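Local coordinates for thiosulfate sulfurtransferase RDL2, mitochondrial (Saccharomyces cerevisiae, PDB 6K6R), which catalyses the transfer of sulfane sulfur from thiosulfate to cyanide, yielding thiocyanate and sulfite, at residues A[35-39]-A[137-142]; A[71-75]-A[111-115]; A[94-98]-A[121-125]. All coordinates share one frame; numbering follows the deposited sequence.

Overall arrangement
From the N terminus the chain passes strand 31-32 and enters helix 35-43, where the first half of contact 1 lies. Its partner 137-142 comes near the end of the fold, so contact 1 closes a long loop that encloses the other two. Residues 71-75 follow strand 69-70 and meet helix 111-121 in contact 2. Before that contact closes, the chain passes 94-98, which later meets 121-125 in contact 3. Contacts 2 and 3 therefore cross, with nearest atoms about 5 Å apart. Contact 1 joins the first and last helices. Contact 3 joins two loops that lead into strands 101-104 and 127-129. Contacts 1 and 3 lie on opposite sides of the chain's centre, about 26 Å between centres.

Contact 1: residues A[35-39]-A[137-142]; sequences FDQVR and WLAKGG
Phe35 and Trp137 pair obliquely. The Phe35 ring and the six-membered ring of Trp137 have centroids 4.9 Å apart, and their planes meet at 42°. The closest atoms are Phe35 CE1 and Trp137 CE3, 3.5 Å apart. Over one face of Phe35 stands Lys140 CB, in a CH-pi contact 4.2 Å from the ring centroid. Gly141 C and Gly142 N lie at the edge of the same ring. Lys140 O comes within 3.4 Å of Phe35 CZ. The edge of Phe35 meets the Arg39 guanidinium, where Phe35 CE2 sits over the centre of one face. Arg39 NH1 forms a salt bridge to Asp36 OD1, with a weak hydrogen bond inside it. Arg39 N lies at the edge of the Trp137 ring.

Phe35 turns its CG anti to the backbone N (chi1 176°), which carries the ring from its helix against 137-142. Val38 adds a branch from the next turn: its CG1 touches Trp137 CZ3 at 3.6 Å. Val38 also touches Tyr130 and Met65, so the apolar patch extends beyond the two helices. Trp137 NE1 is hydrogen-bonded to Tyr63 OH, which satisfies the polar end of a buried ring.

Gly142 CA packs over the Trp137 ring, and a side chain there would strike Trp137 NE1. Gly141 has positive phi. It ends helix 134-139 in a Schellman motif, with Gly142 N bonded to Trp137 O and Gly141 N to Leu138 O. The whole is a helix-to-helix packing of the rhodanese fold, in which the first helix rests against the capped C-terminal end of the last.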
loop_
_atom_site.group_PDB
_atom_site.type_symbol
_atom_site.label_atom_id
_atom_site.label_comp_id
_atom_site.label_asym_id
_atom_site.label_seq_id
_atom_site.Cartn_x
_atom_site.Cartn_y
_atom_site.Cartn_z
ATOM N N PHE A 35 13.258 5.432 1.617
ATOM C CA PHE A 35 12.619 6.687 1.231
ATOM C C PHE A 35 12.862 6.997 -0.240
ATOM O O PHE A 35 11.934 7.359 -0.972
ATOM C CB PHE A 35 13.129 7.825 2.118
ATOM C CG PHE A 35 12.594 9.180 1.743
ATOM C CD1 PHE A 35 11.410 9.648 2.290
ATOM C CD2 PHE A 35 13.281 9.993 0.854
ATOM C CE1 PHE A 35 10.917 10.895 1.950
ATOM C CE2 PHE A 35 12.791 11.239 0.509
ATOM C CZ PHE A 35 11.609 11.691 1.058
ATOM N N ASP A 36 14.111 6.855 -0.693
ATOM C CA ASP A 36 14.443 7.186 -2.075
ATOM C C ASP A 36 13.747 6.249 -3.056
ATOM O O ASP A 36 13.280 6.688 -4.114
ATOM C CB ASP A 36 15.957 7.144 -2.274
ATOM C CG ASP A 36 16.639 8.420 -1.825
ATOM O OD1 ASP A 36 15.981 9.482 -1.831
ATOM O OD2 ASP A 36 17.832 8.360 -1.460
ATOM N N GLN A 37 13.670 4.958 -2.726
ATOM C CA GLN A 37 12.982 4.016 -3.602
ATOM C C GLN A 37 11.495 4.325 -3.695
ATOM O O GLN A 37 10.882 4.120 -4.750
ATOM C CB GLN A 37 13.198 2.585 -3.110
ATOM C CG GLN A 37 14.645 2.133 -3.137
ATOM C CD GLN A 37 14.846 0.799 -2.448
ATOM O OE1 GLN A 37 14.741 0.697 -1.226
ATOM N NE2 GLN A 37 15.136 -0.233 -3.231
ATOM N N VAL A 38 10.898 4.813 -2.608
ATOM C CA VAL A 38 9.498 5.218 -2.644
ATOM C C VAL A 38 9.347 6.562 -3.346
ATOM O O VAL A 38 8.386 6.781 -4.092
ATOM C CB VAL A 38 8.919 5.245 -1.218
ATOM C CG1 VAL A 38 7.486 5.732 -1.233
ATOM C CG2 VAL A 38 8.996 3.862 -0.591
ATOM N N ARG A 39 10.293 7.479 -3.125
ATOM C CA ARG A 39 10.264 8.756 -3.830
ATOM C C ARG A 39 10.427 8.558 -5.331
ATOM O O ARG A 39 9.811 9.273 -6.132
ATOM C CB ARG A 39 11.355 9.681 -3.287
ATOM C CG ARG A 39 11.447 11.023 -3.998
ATOM C CD ARG A 39 12.822 11.650 -3.818
ATOM N NE ARG A 39 12.767 12.866 -3.011
ATOM C CZ ARG A 39 13.744 13.272 -2.206
ATOM N NH1 ARG A 39 14.856 12.557 -2.097
ATOM N NH2 ARG A 39 13.608 14.392 -1.508
ATOM N N TRP A 137 7.768 10.012 6.554
ATOM C CA TRP A 137 7.905 10.364 5.145
ATOM C C TRP A 137 7.798 11.872 4.943
ATOM O O TRP A 137 8.624 12.478 4.251
ATOM C CB TRP A 137 6.843 9.620 4.332
ATOM C CG TRP A 137 6.472 10.256 3.024
ATOM C CD1 TRP A 137 5.525 11.218 2.817
ATOM C CD2 TRP A 137 7.020 9.949 1.735
ATOM N NE1 TRP A 137 5.461 11.539 1.483
ATOM C CE2 TRP A 137 6.367 10.773 0.797
ATOM C CE3 TRP A 137 8.002 9.061 1.285
ATOM C CZ2 TRP A 137 6.665 10.737 -0.563
ATOM C CZ3 TRP A 137 8.297 9.027 -0.066
ATOM C CH2 TRP A 137 7.631 9.860 -0.974
ATOM N N LEU A 138 6.783 12.494 5.549
ATOM C CA LEU A 138 6.616 13.938 5.418
ATOM C C LEU A 138 7.732 14.702 6.118
ATOM O O LEU A 138 8.087 15.805 5.690
ATOM C CB LEU A 138 5.256 14.362 5.973
ATOM C CG LEU A 138 4.027 13.888 5.199
ATOM C CD1 LEU A 138 2.752 14.186 5.972
ATOM C CD2 LEU A 138 3.985 14.535 3.829
ATOM N N ALA A 139 8.294 14.138 7.191
ATOM C CA ALA A 139 9.378 14.815 7.892
ATOM C C ALA A 139 10.638 14.888 7.041
ATOM O O ALA A 139 11.442 15.815 7.203
ATOM C CB ALA A 139 9.670 14.112 9.218
ATOM N N LYS A 140 10.829 13.932 6.132
ATOM C CA LYS A 140 11.988 13.899 5.253
ATOM C C LYS A 140 11.737 14.599 3.920
ATOM O O LYS A 140 12.490 14.381 2.964
ATOM C CB LYS A 140 12.427 12.452 5.017
ATOM C CG LYS A 140 12.858 11.727 6.284
ATOM C CD LYS A 140 13.064 10.240 6.037
ATOM C CE LYS A 140 13.619 9.550 7.275
ATOM N NZ LYS A 140 14.984 10.037 7.619
ATOM N N GLY A 141 10.699 15.427 3.834
ATOM C CA GLY A 141 10.436 16.203 2.640
ATOM C C GLY A 141 9.479 15.582 1.648
ATOM O O GLY A 141 9.402 16.059 0.509
ATOM N N GLY A 142 8.741 14.544 2.040
ATOM C CA GLY A 142 7.839 13.876 1.117
ATOM C C GLY A 142 6.595 14.663 0.757
ATOM O O GLY A 142 5.839 14.219 -0.114
#

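Contact 2: residues A[71-75]-A[111-115]; sequences IPVNS and RAKTA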
loop_
_atom_site.group_PDB
_atom_site.type_symbol
_atom_site.label_atom_id
_atom_site.label_comp_id
_atom_site.label_asym_id
_atom_site.label_seq_id
_atom_site.Cartn_x
_atom_site.Cartn_y
_atom_site.Cartn_z
ATOM N N ILE A 71 -6.239 1.066 1.018
ATOM C CA ILE A 71 -6.915 -0.151 1.458
ATOM C C ILE A 71 -6.782 -0.224 2.974
ATOM O O ILE A 71 -5.775 -0.738 3.483
ATOM C CB ILE A 71 -6.338 -1.399 0.771
ATOM C CG1 ILE A 71 -6.450 -1.271 -0.750
ATOM C CG2 ILE A 71 -7.057 -2.651 1.244
ATOM C CD1 ILE A 71 -6.071 -2.532 -1.499
ATOM N N PRO A 72 -7.757 0.281 3.730
ATOM C CA PRO A 72 -7.600 0.351 5.189
ATOM C C PRO A 72 -7.662 -1.034 5.818
ATOM O O PRO A 72 -8.615 -1.787 5.608
ATOM C CB PRO A 72 -8.773 1.233 5.632
ATOM C CG PRO A 72 -9.798 1.067 4.563
ATOM C CD PRO A 72 -9.065 0.788 3.279
ATOM N N VAL A 73 -6.631 -1.362 6.598
ATOM C CA VAL A 73 -6.525 -2.700 7.170
ATOM C C VAL A 73 -7.448 -2.854 8.375
ATOM O O VAL A 73 -8.058 -3.911 8.569
ATOM C CB VAL A 73 -5.056 -3.009 7.521
ATOM C CG1 VAL A 73 -4.456 -1.896 8.370
ATOM C CG2 VAL A 73 -4.937 -4.354 8.221
ATOM N N ASN A 74 -7.577 -1.808 9.195
ATOM C CA ASN A 74 -8.464 -1.879 10.352
ATOM C C ASN A 74 -9.921 -2.000 9.921
ATOM O O ASN A 74 -10.668 -2.833 10.447
ATOM C CB ASN A 74 -8.271 -0.652 11.244
ATOM C CG ASN A 74 -7.022 -0.738 12.096
ATOM O OD1 ASN A 74 -6.453 -1.814 12.281
ATOM N ND2 ASN A 74 -6.587 0.401 12.621
ATOM N N SER A 75 -10.344 -1.175 8.961
ATOM C CA SER A 75 -11.738 -1.193 8.530
ATOM C C SER A 75 -12.055 -2.448 7.725
ATOM O O SER A 75 -13.025 -3.155 8.016
ATOM C CB SER A 75 -12.055 0.063 7.717
ATOM O OG SER A 75 -12.104 1.208 8.549
ATOM N N ARG A 111 -0.043 -2.259 11.628
ATOM C CA ARG A 111 -1.052 -2.202 10.575
ATOM C C ARG A 111 -0.489 -2.671 9.238
ATOM O O ARG A 111 -1.067 -3.547 8.586
ATOM C CB ARG A 111 -1.612 -0.784 10.459
ATOM C CG ARG A 111 -2.702 -0.467 11.468
ATOM C CD ARG A 111 -2.733 1.015 11.802
ATOM N NE ARG A 111 -3.847 1.697 11.149
ATOM C CZ ARG A 111 -3.911 3.011 10.960
ATOM N NH1 ARG A 111 -2.924 3.793 11.374
ATOM N NH2 ARG A 111 -4.965 3.545 10.357
ATOM N N ALA A 112 0.638 -2.095 8.811
ATOM C CA ALA A 112 1.216 -2.477 7.526
ATOM C C ALA A 112 1.690 -3.925 7.539
ATOM O O ALA A 112 1.549 -4.640 6.541
ATOM C CB ALA A 112 2.368 -1.542 7.166
ATOM N N LYS A 113 2.258 -4.371 8.662
ATOM C CA LYS A 113 2.684 -5.761 8.771
ATOM C C LYS A 113 1.499 -6.710 8.643
ATOM O O LYS A 113 1.606 -7.772 8.018
ATOM C CB LYS A 113 3.413 -5.981 10.098
ATOM C CG LYS A 113 3.735 -7.434 10.403
ATOM C CD LYS A 113 4.700 -7.553 11.571
ATOM C CE LYS A 113 5.887 -8.435 11.216
ATOM N NZ LYS A 113 5.526 -9.880 11.223
ATOM N N THR A 114 0.354 -6.337 9.219
ATOM C CA THR A 114 -0.831 -7.183 9.125
ATOM C C THR A 114 -1.408 -7.174 7.715
ATOM O O THR A 114 -1.885 -8.205 7.227
ATOM C CB THR A 114 -1.884 -6.730 10.136
ATOM O OG1 THR A 114 -1.256 -6.459 11.396
ATOM C CG2 THR A 114 -2.933 -7.807 10.326
ATOM N N ALA A 115 -1.372 -6.021 7.043
ATOM C CA ALA A 115 -1.928 -5.935 5.696
ATOM C C ALA A 115 -1.106 -6.745 4.701
ATOM O O ALA A 115 -1.667 -7.404 3.818
ATOM C CB ALA A 115 -2.014 -4.474 5.256
HETATM O O HOH W 1 -6.173 1.018 9.391
#
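Asn74 and Arg111 share a water. Water 1 accepts from Arg111 NH2 at 3.0 Å and from Asn74 N at 3.2 Å. It lies at the guanidinium edge, in the plane of the group. Arg111 NH2 has a second partner, the carboxylate of Glu59, in a salt bridge. Water and carboxylate together restrain rotation of the guanidinium. The Arg111 chain bends at chi3 (104°), which brings its end over to Asn74. The amide of Asn74 and the guanidinium are 17° from parallel. Asn74 ND2 comes within 3.4 Å of Arg111 NE, but both are donors and no hydrogen bond forms.

Arg111 opens helix 111-121, directly after the loop that starts at Cys106. That cysteine carries the persulfide in this crystal. The loop reads Cys-Ala-Lys-Gly-Val-Arg, the six-residue active-site loop of a rhodanese. Arg111 is therefore probably the loop arginine used in thiosulfate decomposition.

Nearer the backbones the contact is apolar. Val73 CG1 rests against Arg111 CB at 3.7 Å; its chi1 of 52° places this branch between the backbone N and the carbonyl carbon. Val73 CB meets Ala115 CB at 4.1 Å, one turn along the helix. Val73 CG2 is 4.3 Å from Thr114 CB, while Thr114 OG1 bonds back to Val110 O. The backbone of Val73 is hydrogen-bonded to Val54, and Ala115 also touches Val54.

Contact 3: residues A[94-98]-A[121-125]; sequences AKPPH and SYGYE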
loop_
_atom_site.group_PDB
_atom_site.type_symbol
_atom_site.label_atom_id
_atom_site.label_comp_id
_atom_site.label_asym_id
_atom_site.label_seq_id
_atom_site.Cartn_x
_atom_site.Cartn_y
_atom_site.Cartn_z
ATOM N N ALA A 94 -9.786 -0.546 -9.401
ATOM C CA ALA A 94 -9.717 -1.949 -9.787
ATOM C C ALA A 94 -9.001 -2.772 -8.724
ATOM O O ALA A 94 -8.010 -2.330 -8.133
ATOM C CB ALA A 94 -9.004 -2.095 -11.130
ATOM N N LYS A 95 -9.513 -3.971 -8.477
ATOM C CA LYS A 95 -8.820 -4.916 -7.617
ATOM C C LYS A 95 -7.499 -5.294 -8.275
ATOM O O LYS A 95 -7.506 -5.823 -9.397
ATOM C CB LYS A 95 -9.669 -6.160 -7.368
ATOM C CG LYS A 95 -8.914 -7.290 -6.683
ATOM C CD LYS A 95 -9.852 -8.213 -5.920
ATOM C CE LYS A 95 -9.371 -9.655 -5.980
ATOM N NZ LYS A 95 -9.624 -10.384 -4.707
ATOM N N PRO A 96 -6.362 -5.032 -7.638
ATOM C CA PRO A 96 -5.068 -5.262 -8.289
ATOM C C PRO A 96 -4.897 -6.718 -8.676
ATOM O O PRO A 96 -5.271 -7.622 -7.914
ATOM C CB PRO A 96 -4.048 -4.848 -7.216
ATOM C CG PRO A 96 -4.810 -4.827 -5.928
ATOM C CD PRO A 96 -6.215 -4.470 -6.285
ATOM N N PRO A 97 -4.357 -6.985 -9.864
ATOM C CA PRO A 97 -4.034 -8.369 -10.228
ATOM C C PRO A 97 -3.019 -8.955 -9.260
ATOM O O PRO A 97 -2.207 -8.243 -8.668
ATOM C CB PRO A 97 -3.456 -8.243 -11.643
ATOM C CG PRO A 97 -3.968 -6.935 -12.156
ATOM C CD PRO A 97 -4.085 -6.041 -10.961
ATOM N N HIS A 98 -3.074 -10.278 -9.104
ATOM C CA HIS A 98 -2.238 -10.946 -8.114
ATOM C C HIS A 98 -0.769 -10.999 -8.510
ATOM O O HIS A 98 0.053 -11.452 -7.706
ATOM C CB HIS A 98 -2.771 -12.354 -7.857
ATOM C CG HIS A 98 -4.134 -12.374 -7.237
ATOM N ND1 HIS A 98 -4.337 -12.604 -5.894
ATOM C CD2 HIS A 98 -5.360 -12.177 -7.776
ATOM C CE1 HIS A 98 -5.632 -12.555 -5.633
ATOM N NE2 HIS A 98 -6.274 -12.298 -6.758
ATOM N N SER A 121 -1.963 -13.961 2.188
ATOM C CA SER A 121 -3.004 -14.946 2.451
ATOM C C SER A 121 -4.063 -14.985 1.357
ATOM O O SER A 121 -4.866 -15.923 1.334
ATOM C CB SER A 121 -3.667 -14.664 3.801
ATOM O OG SER A 121 -4.610 -13.611 3.700
ATOM N N TYR A 122 -4.086 -14.000 0.459
ATOM C CA TYR A 122 -5.063 -13.941 -0.620
ATOM C C TYR A 122 -4.441 -14.165 -1.992
ATOM O O TYR A 122 -5.087 -13.880 -3.006
ATOM C CB TYR A 122 -5.799 -12.600 -0.594
ATOM C CG TYR A 122 -6.766 -12.457 0.559
ATOM C CD1 TYR A 122 -7.727 -13.427 0.807
ATOM C CD2 TYR A 122 -6.715 -11.354 1.401
ATOM C CE1 TYR A 122 -8.613 -13.303 1.859
ATOM C CE2 TYR A 122 -7.595 -11.222 2.459
ATOM C CZ TYR A 122 -8.541 -12.199 2.682
ATOM O OH TYR A 122 -9.420 -12.073 3.732
ATOM N N GLY A 123 -3.208 -14.661 -2.054
ATOM C CA GLY A 123 -2.567 -14.944 -3.318
ATOM C C GLY A 123 -1.632 -13.872 -3.832
ATOM O O GLY A 123 -1.018 -14.067 -4.889
ATOM N N TYR A 124 -1.505 -12.746 -3.131
ATOM C CA TYR A 124 -0.563 -11.694 -3.516
ATOM C C TYR A 124 0.793 -12.056 -2.924
ATOM O O TYR A 124 1.116 -11.701 -1.790
ATOM C CB TYR A 124 -1.046 -10.329 -3.041
ATOM C CG TYR A 124 -2.294 -9.828 -3.738
ATOM C CD1 TYR A 124 -2.211 -9.123 -4.931
ATOM C CD2 TYR A 124 -3.555 -10.056 -3.198
ATOM C CE1 TYR A 124 -3.347 -8.660 -5.570
ATOM C CE2 TYR A 124 -4.696 -9.598 -3.831
ATOM C CZ TYR A 124 -4.587 -8.900 -5.016
ATOM O OH TYR A 124 -5.719 -8.442 -5.649
ATOM N N GLU A 125 1.600 -12.777 -3.701
ATOM C CA GLU A 125 2.882 -13.273 -3.219
ATOM C C GLU A 125 4.056 -12.367 -3.574
ATOM O O GLU A 125 5.179 -12.637 -3.136
ATOM C CB GLU A 125 3.143 -14.687 -3.755
ATOM C CG GLU A 125 1.900 -15.562 -3.842
ATOM C CD GLU A 125 1.492 -16.150 -2.501
ATOM O OE1 GLU A 125 2.243 -15.989 -1.514
ATOM O OE2 GLU A 125 0.423 -16.787 -2.434
#
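Tyr124 reaches across to Pro96 through the one hydrogen bond between the segments. Tyr124 OH donates to Pro96 O at 2.5 Å, a very short distance whose exact value is doubtful at this resolution. A second carbonyl, Pro97 O, lies at the ring edge, 3.3 Å from Tyr124 CE1.

The aromatic contact is an offset stack. The rings of His98 and Tyr124 have centroids 4.2 Å apart and planes 20° from parallel. His98 ND1 stands over the centre of the tyrosine ring, while Tyr124 CZ is shifted toward the rim of the imidazole. Tyr124 CG lies anti to the carbonyl carbon (chi1 -68°), which sends the ring across toward Pro96 and His98. At the edge of the imidazole, His98 CE1 approaches Tyr122 O at 3.0 Å. His98 ND1 is near the same carbonyl, but the angle is too poor for a hydrogen bond.

Carbon contacts add to this. Pro96 CG is 4.1 Å from Tyr124 CE1, and Lys95 CG comes within 3.6 Å of the hydroxyl oxygen, Tyr124 OH. The Lys95 amine is held by Leu80 O and Leu82 O. Leu80 and Leu102 also pack on Tyr124. Gly123 has positive phi, and a side chain there would press on His98 ND1. A phenylalanine in place of Tyr124 would probably leave Pro96 O without its hydroxyl partner and the two loops without their one hydrogen bond.

One tyrosine thus joins the two loops in two ways, with its hydroxyl on a backbone carbonyl and its face stacked on an imidazole. The carbonyl and the ring face near His98 might modestly favour a protonated imidazole.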